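Local coordinates for periplasmic cell division protein (SufI) (Aquifex aeolicus, PDB 6SYY) that probably oxidises its substrates with copper ions, as a multicopper oxidase of the laccase type whose methionine-rich loop has a role in catalysis, at residues 81-85 with 169-175; 204-210 with 226-232. One frame throughout, in Å; residues are numbered along the deposited sequence.

Contact 1 of 2, residues 81-85 with 169-175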
loop_
_atom_site.group_PDB
_atom_site.type_symbol
_atom_site.label_atom_id
_atom_site.label_comp_id
_atom_site.label_asym_id
_atom_site.label_seq_id
_atom_site.Cartn_x
_atom_site.Cartn_y
_atom_site.Cartn_z
ATOM N N ASP A 81 0.248 13.764 -19.453
ATOM C CA ASP A 81 0.935 14.590 -18.473
ATOM C C ASP A 81 0.803 13.943 -17.103
ATOM O O ASP A 81 -0.312 13.745 -16.610
ATOM C CB ASP A 81 0.354 16.004 -18.462
ATOM C CG ASP A 81 0.680 16.783 -19.727
ATOM O OD1 ASP A 81 1.337 16.220 -20.627
ATOM O OD2 ASP A 81 0.280 17.964 -19.821
ATOM N N MET A 82 1.936 13.599 -16.493
ATOM C CA MET A 82 1.926 12.900 -15.218
ATOM C C MET A 82 3.094 13.358 -14.356
ATOM O O MET A 82 4.071 13.940 -14.839
ATOM C CB MET A 82 1.992 11.380 -15.407
ATOM C CG MET A 82 0.738 10.772 -16.002
ATOM S SD MET A 82 0.828 8.980 -16.040
ATOM C CE MET A 82 0.844 8.616 -14.288
ATOM N N LEU A 83 2.973 13.078 -13.061
ATOM C CA LEU A 83 4.053 13.268 -12.106
ATOM C C LEU A 83 4.815 11.961 -11.930
ATOM O O LEU A 83 4.231 10.875 -11.973
ATOM C CB LEU A 83 3.501 13.739 -10.758
ATOM C CG LEU A 83 2.944 15.164 -10.645
ATOM C CD1 LEU A 83 2.054 15.305 -9.414
ATOM C CD2 LEU A 83 4.074 16.174 -10.590
ATOM N N VAL A 84 6.130 12.064 -11.745
ATOM C CA VAL A 84 6.958 10.894 -11.481
ATOM C C VAL A 84 7.955 11.240 -10.390
ATOM O O VAL A 84 8.370 12.393 -10.239
ATOM C CB VAL A 84 7.710 10.385 -12.738
ATOM C CG1 VAL A 84 6.736 9.899 -13.791
ATOM C CG2 VAL A 84 8.621 11.464 -13.303
ATOM N N TYR A 85 8.322 10.230 -9.613
ATOM C CA TYR A 85 9.495 10.300 -8.757
ATOM C C TYR A 85 10.697 9.875 -9.589
ATOM O O TYR A 85 10.713 8.765 -10.135
ATOM C CB TYR A 85 9.336 9.395 -7.534
ATOM C CG TYR A 85 8.407 9.922 -6.458
ATOM C CD1 TYR A 85 8.562 11.202 -5.938
ATOM C CD2 TYR A 85 7.380 9.131 -5.953
ATOM C CE1 TYR A 85 7.713 11.681 -4.944
ATOM C CE2 TYR A 85 6.530 9.599 -4.963
ATOM C CZ TYR A 85 6.699 10.874 -4.462
ATOM O OH TYR A 85 5.853 11.337 -3.480
ATOM N N GLN A 169 -1.895 13.971 -6.201
ATOM C CA GLN A 169 -0.529 13.674 -6.616
ATOM C C GLN A 169 -0.321 12.181 -6.834
ATOM O O GLN A 169 0.393 11.779 -7.761
ATOM C CB GLN A 169 0.462 14.227 -5.595
ATOM C CG GLN A 169 0.478 15.744 -5.535
ATOM C CD GLN A 169 1.743 16.284 -4.906
ATOM O OE1 GLN A 169 2.170 15.824 -3.847
ATOM N NE2 GLN A 169 2.359 17.256 -5.566
ATOM N N VAL A 170 -0.932 11.340 -5.998
ATOM C CA VAL A 170 -0.850 9.900 -6.221
ATOM C C VAL A 170 -1.496 9.543 -7.551
ATOM O O VAL A 170 -0.909 8.836 -8.380
ATOM C CB VAL A 170 -1.500 9.136 -5.055
ATOM C CG1 VAL A 170 -1.596 7.648 -5.379
ATOM C CG2 VAL A 170 -0.707 9.357 -3.779
ATOM N N TYR A 171 -2.704 10.058 -7.787
ATOM C CA TYR A 171 -3.419 9.752 -9.020
ATOM C C TYR A 171 -2.655 10.219 -10.251
ATOM O O TYR A 171 -2.710 9.565 -11.297
ATOM C CB TYR A 171 -4.807 10.385 -8.986
ATOM C CG TYR A 171 -5.622 10.126 -10.230
ATOM C CD1 TYR A 171 -6.196 8.883 -10.456
ATOM C CD2 TYR A 171 -5.823 11.124 -11.177
ATOM C CE1 TYR A 171 -6.939 8.636 -11.593
ATOM C CE2 TYR A 171 -6.578 10.888 -12.316
ATOM C CZ TYR A 171 -7.134 9.639 -12.517
ATOM O OH TYR A 171 -7.886 9.382 -13.643
ATOM N N TYR A 172 -1.938 11.337 -10.154
ATOM C CA TYR A 172 -1.212 11.824 -11.319
ATOM C C TYR A 172 0.154 11.170 -11.491
ATOM O O TYR A 172 0.826 11.440 -12.493
ATOM C CB TYR A 172 -1.080 13.351 -11.267
ATOM C CG TYR A 172 -2.223 14.019 -11.991
ATOM C CD1 TYR A 172 -3.399 14.344 -11.328
ATOM C CD2 TYR A 172 -2.146 14.280 -13.351
ATOM C CE1 TYR A 172 -4.458 14.931 -11.999
ATOM C CE2 TYR A 172 -3.198 14.869 -14.029
ATOM C CZ TYR A 172 -4.350 15.193 -13.347
ATOM O OH TYR A 172 -5.399 15.777 -14.015
ATOM N N GLY A 173 0.581 10.316 -10.563
ATOM C CA GLY A 173 1.721 9.472 -10.859
ATOM C C GLY A 173 2.754 9.268 -9.770
ATOM O O GLY A 173 3.661 8.449 -9.934
ATOM N N LEU A 174 2.648 9.993 -8.659
ATOM C CA LEU A 174 3.617 9.843 -7.573
ATOM C C LEU A 174 3.221 8.623 -6.749
ATOM O O LEU A 174 2.418 8.704 -5.819
ATOM C CB LEU A 174 3.690 11.106 -6.726
ATOM C CG LEU A 174 4.154 12.366 -7.453
ATOM C CD1 LEU A 174 4.285 13.544 -6.485
ATOM C CD2 LEU A 174 5.461 12.100 -8.187
ATOM N N ALA A 175 3.783 7.471 -7.116
ATOM C CA ALA A 175 3.542 6.217 -6.417
ATOM C C ALA A 175 4.619 5.226 -6.827
ATOM O O ALA A 175 4.943 5.106 -8.012
ATOM C CB ALA A 175 2.150 5.640 -6.721
#

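Contact 2 of 2, residues 204-210 with 226-232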
loop_
_atom_site.group_PDB
_atom_site.type_symbol
_atom_site.label_atom_id
_atom_site.label_comp_id
_atom_site.label_asym_id
_atom_site.label_seq_id
_atom_site.Cartn_x
_atom_site.Cartn_y
_atom_site.Cartn_z
ATOM N N ILE A 204 1.272 -3.316 -9.302
ATOM C CA ILE A 204 0.736 -2.083 -8.744
ATOM C C ILE A 204 -0.571 -1.805 -9.482
ATOM O O ILE A 204 -0.568 -1.309 -10.611
ATOM C CB ILE A 204 1.731 -0.929 -8.867
ATOM C CG1 ILE A 204 3.018 -1.276 -8.106
ATOM C CG2 ILE A 204 1.111 0.370 -8.358
ATOM C CD1 ILE A 204 4.250 -0.550 -8.595
ATOM N N ILE A 205 -1.691 -2.141 -8.849
ATOM C CA ILE A 205 -2.998 -2.060 -9.493
ATOM C C ILE A 205 -3.620 -0.700 -9.205
ATOM O O ILE A 205 -3.735 -0.280 -8.047
ATOM C CB ILE A 205 -3.916 -3.200 -9.027
ATOM C CG1 ILE A 205 -3.222 -4.547 -9.220
ATOM C CG2 ILE A 205 -5.230 -3.165 -9.794
ATOM C CD1 ILE A 205 -4.076 -5.730 -8.826
ATOM N N GLN A 206 -4.024 -0.012 -10.268
ATOM C CA GLN A 206 -4.577 1.329 -10.178
ATOM C C GLN A 206 -5.686 1.470 -11.207
ATOM O O GLN A 206 -5.615 0.897 -12.296
ATOM C CB GLN A 206 -3.506 2.393 -10.434
ATOM C CG GLN A 206 -2.303 2.325 -9.513
ATOM C CD GLN A 206 -1.312 3.430 -9.802
ATOM O OE1 GLN A 206 -1.150 4.359 -9.008
ATOM N NE2 GLN A 206 -0.651 3.345 -10.950
ATOM N N ASP A 207 -6.717 2.231 -10.860
ATOM C CA ASP A 207 -7.749 2.590 -11.818
ATOM C C ASP A 207 -7.635 4.073 -12.132
ATOM O O ASP A 207 -7.409 4.894 -11.235
ATOM C CB ASP A 207 -9.155 2.242 -11.310
ATOM C CG ASP A 207 -9.487 2.896 -9.984
ATOM O OD1 ASP A 207 -8.565 3.132 -9.178
ATOM O OD2 ASP A 207 -10.684 3.161 -9.744
ATOM N N LYS A 208 -7.753 4.407 -13.416
ATOM C CA LYS A 208 -7.620 5.781 -13.883
ATOM C C LYS A 208 -8.600 6.022 -15.025
ATOM O O LYS A 208 -9.128 5.086 -15.631
ATOM C CB LYS A 208 -6.177 6.093 -14.325
ATOM C CG LYS A 208 -5.184 6.086 -13.169
ATOM C CD LYS A 208 -3.796 6.607 -13.530
ATOM C CE LYS A 208 -2.912 6.619 -12.280
ATOM N NZ LYS A 208 -1.479 6.861 -12.573
ATOM N N THR A 209 -8.842 7.300 -15.307
ATOM C CA THR A 209 -9.762 7.723 -16.353
ATOM C C THR A 209 -9.035 8.655 -17.311
ATOM O O THR A 209 -8.361 9.595 -16.873
ATOM C CB THR A 209 -10.982 8.422 -15.751
ATOM O OG1 THR A 209 -11.663 7.519 -14.871
ATOM C CG2 THR A 209 -11.933 8.869 -16.843
ATOM N N PHE A 210 -9.176 8.395 -18.612
ATOM C CA PHE A 210 -8.511 9.157 -19.661
ATOM C C PHE A 210 -9.541 9.835 -20.551
ATOM O O PHE A 210 -10.586 9.253 -20.858
ATOM C CB PHE A 210 -7.628 8.256 -20.527
ATOM C CG PHE A 210 -6.551 7.550 -19.768
ATOM C CD1 PHE A 210 -5.273 8.077 -19.708
ATOM C CD2 PHE A 210 -6.813 6.352 -19.119
ATOM C CE1 PHE A 210 -4.273 7.429 -19.017
ATOM C CE2 PHE A 210 -5.818 5.699 -18.419
ATOM C CZ PHE A 210 -4.543 6.240 -18.371
ATOM N N PHE A 226 -12.354 8.690 -5.554
ATOM C CA PHE A 226 -12.273 8.625 -7.003
ATOM C C PHE A 226 -12.312 7.179 -7.473
ATOM O O PHE A 226 -11.672 6.302 -6.885
ATOM C CB PHE A 226 -11.000 9.295 -7.522
ATOM C CG PHE A 226 -10.813 9.141 -9.006
ATOM C CD1 PHE A 226 -11.338 10.075 -9.884
ATOM C CD2 PHE A 226 -10.135 8.047 -9.524
ATOM C CE1 PHE A 226 -11.184 9.924 -11.248
ATOM C CE2 PHE A 226 -9.989 7.892 -10.885
ATOM C CZ PHE A 226 -10.507 8.835 -11.747
ATOM N N TRP A 227 -13.036 6.942 -8.564
ATOM C CA TRP A 227 -13.161 5.612 -9.148
ATOM C C TRP A 227 -12.867 5.699 -10.637
ATOM O O TRP A 227 -13.573 6.397 -11.372
ATOM C CB TRP A 227 -14.554 5.031 -8.896
ATOM C CG TRP A 227 -14.842 4.864 -7.441
ATOM C CD1 TRP A 227 -15.081 5.856 -6.533
ATOM C CD2 TRP A 227 -14.905 3.633 -6.716
ATOM N NE1 TRP A 227 -15.291 5.318 -5.288
ATOM C CE2 TRP A 227 -15.192 3.954 -5.373
ATOM C CE3 TRP A 227 -14.752 2.290 -7.072
ATOM C CZ2 TRP A 227 -15.329 2.981 -4.386
ATOM C CZ3 TRP A 227 -14.887 1.326 -6.092
ATOM C CH2 TRP A 227 -15.173 1.675 -4.765
ATOM N N GLY A 228 -11.830 4.989 -11.078
ATOM C CA GLY A 228 -11.373 5.083 -12.449
ATOM C C GLY A 228 -12.093 4.135 -13.394
ATOM O O GLY A 228 -12.556 3.066 -13.006
ATOM N N ASP A 229 -12.166 4.553 -14.659
ATOM C CA ASP A 229 -12.836 3.774 -15.694
ATOM C C ASP A 229 -11.938 2.677 -16.263
ATOM O O ASP A 229 -12.438 1.647 -16.731
ATOM C CB ASP A 229 -13.300 4.715 -16.811
ATOM C CG ASP A 229 -14.243 4.048 -17.788
ATOM O OD1 ASP A 229 -14.780 2.965 -17.466
ATOM O OD2 ASP A 229 -14.447 4.612 -18.884
ATOM N N THR A 230 -10.623 2.872 -16.214
ATOM C CA THR A 230 -9.655 1.999 -16.860
ATOM C C THR A 230 -8.723 1.407 -15.811
ATOM O O THR A 230 -8.193 2.136 -14.967
ATOM C CB THR A 230 -8.849 2.783 -17.902
ATOM O OG1 THR A 230 -9.738 3.314 -18.895
ATOM C CG2 THR A 230 -7.810 1.897 -18.567
ATOM N N ILE A 231 -8.517 0.093 -15.866
ATOM C CA ILE A 231 -7.661 -0.590 -14.903
ATOM C C ILE A 231 -6.251 -0.680 -15.464
ATOM O O ILE A 231 -6.051 -1.022 -16.635
ATOM C CB ILE A 231 -8.210 -1.986 -14.568
ATOM C CG1 ILE A 231 -9.678 -1.882 -14.164
ATOM C CG2 ILE A 231 -7.401 -2.610 -13.443
ATOM C CD1 ILE A 231 -9.907 -1.054 -12.909
ATOM N N LEU A 232 -5.268 -0.374 -14.623
ATOM C CA LEU A 232 -3.868 -0.399 -15.007
ATOM C C LEU A 232 -3.089 -1.249 -14.018
ATOM O O LEU A 232 -3.405 -1.293 -12.826
ATOM C CB LEU A 232 -3.258 1.012 -15.053
ATOM C CG LEU A 232 -3.734 2.003 -16.120
ATOM C CD1 LEU A 232 -5.090 2.584 -15.780
ATOM C CD2 LEU A 232 -2.719 3.115 -16.274
HETATM O O HOH W 1 -9.946 4.239 -6.836
HETATM O O HOH W 2 -13.825 8.627 -13.492
HETATM O O HOH W 3 -10.828 6.244 -19.381
#

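Contact 1 of 2, residues 81-85 with 169-175
L174 lies over the ring of Y85. Its CD2 is 3.8 Å from the ring centroid and 7° off the ring normal, so this is a CH-pi contact on the ring face. The same CD2 of L174 is 3.6 Å from CB of L83. The side chain of L83 points at the helix end and continues the apolar patch. L83 CD1 is 4.1 Å from Y172 CB, and it is also 4.1 Å from Q169 CA. The amide end of Q169 is turned to S115, outside the two segments.

One backbone hydrogen bond ties the pieces together: L83 N donates to Y172 O at 2.8 Å. Helix 166-172 closes here with a Schellman motif. G173 has a positive phi, L174 N bonds back to Q169 O at 3.0 Å, and G173 N to V170 O, also at 3.0 Å. G173 also faces the strand. A CB at this position would lie 2.0 Å from L83 O, a clash, and would be jammed against the preceding carbonyl as well. Without one, the G173 CA sits 3.1 Å from L83 O in a CA-H...O contact. M82 CE packs at 3.6 Å on the G173 CA.

P160, next to the copper ligands H159 and H161, touches both Y85 and L174. The contact joins strand 80-86 to the end of helix 166-172, probably in the first cupredoxin-like domain. It is mainly apolar, with a single direct hydrogen bond between the segments. This suggests a contact that depends largely on close apolar fit, which the lack of a side chain at G173 permits.

Contact 2 of 2, residues 204-210 with 226-232
D207 OD2 accepts a short 2.5 Å hydrogen bond from G228 N, and the same oxygen forms a salt bridge with R259. The D207 side chain reaches G228 from within a ladder. The ladder from Q206 to K208, opposite L232 to T230, is antiparallel. Q206 and L232 form a hydrogen-bonded pair, with Q206 N to L232 O at 2.9 Å and L232 N to Q206 O at 2.7 Å. K208 and T230 form the next such pair, with K208 N to T230 O at 2.8 Å and T230 N to K208 O at 2.7 Å. Between them D207 and I231 are a non-hydrogen-bonded pair. Here D207 CA makes a CA-H...O contact of 3.2 Å with T230 O, and I231 CD1 packs 3.7 Å from D207 CB.

A classic beta bulge interrupts the pairing: D229 and T230 both face K208. T209, just past K208, takes D229 N on its OG1 at 3.0 Å. G228 passes close to the strand, where a CB would clash with K208 N. Water 1 links D207 OD1 (2.9 Å) to F226 O (2.7 Å). Water 2 joins T209 OG1 (2.8 Å) to W227 O (3.1 Å).

On the face with K208 and T230, L232 CD1 lies 4.0 Å from K208 CB and 4.1 Å from F210 CE2, at the edge of the F210 ring.

Strand 200-208 also pairs in parallel with strand 247-254. An antiparallel pair with a classic bulge thus lies in a mixed sheet, consistent with a cupredoxin-like domain, probably the second, of a multicopper oxidase.

In the fold
Contact 1 is the more buried of the two, and contact 2 is partly buried. Each has one exposed residue, D81 in the first and D229 in the second. They share no strand or helix: the first joins a strand to a helix end, the second joins two neighbouring strands of one sheet. Contact 1 relies on apolar fit, while contact 2 relies on a backbone ladder, a charged side chain and water. Their centres are about 13 Å apart. They meet at Y171, whose CA-to-CB bond points away from 81-85, and at M82. Y171 OH probably hydrogen-bonds T209 N at 2.8 Å, and M82 CE packs 3.4 Å from K208 NZ. Helix 166-172 and strand 80-86 thus touch strand 200-208 and the residues after it.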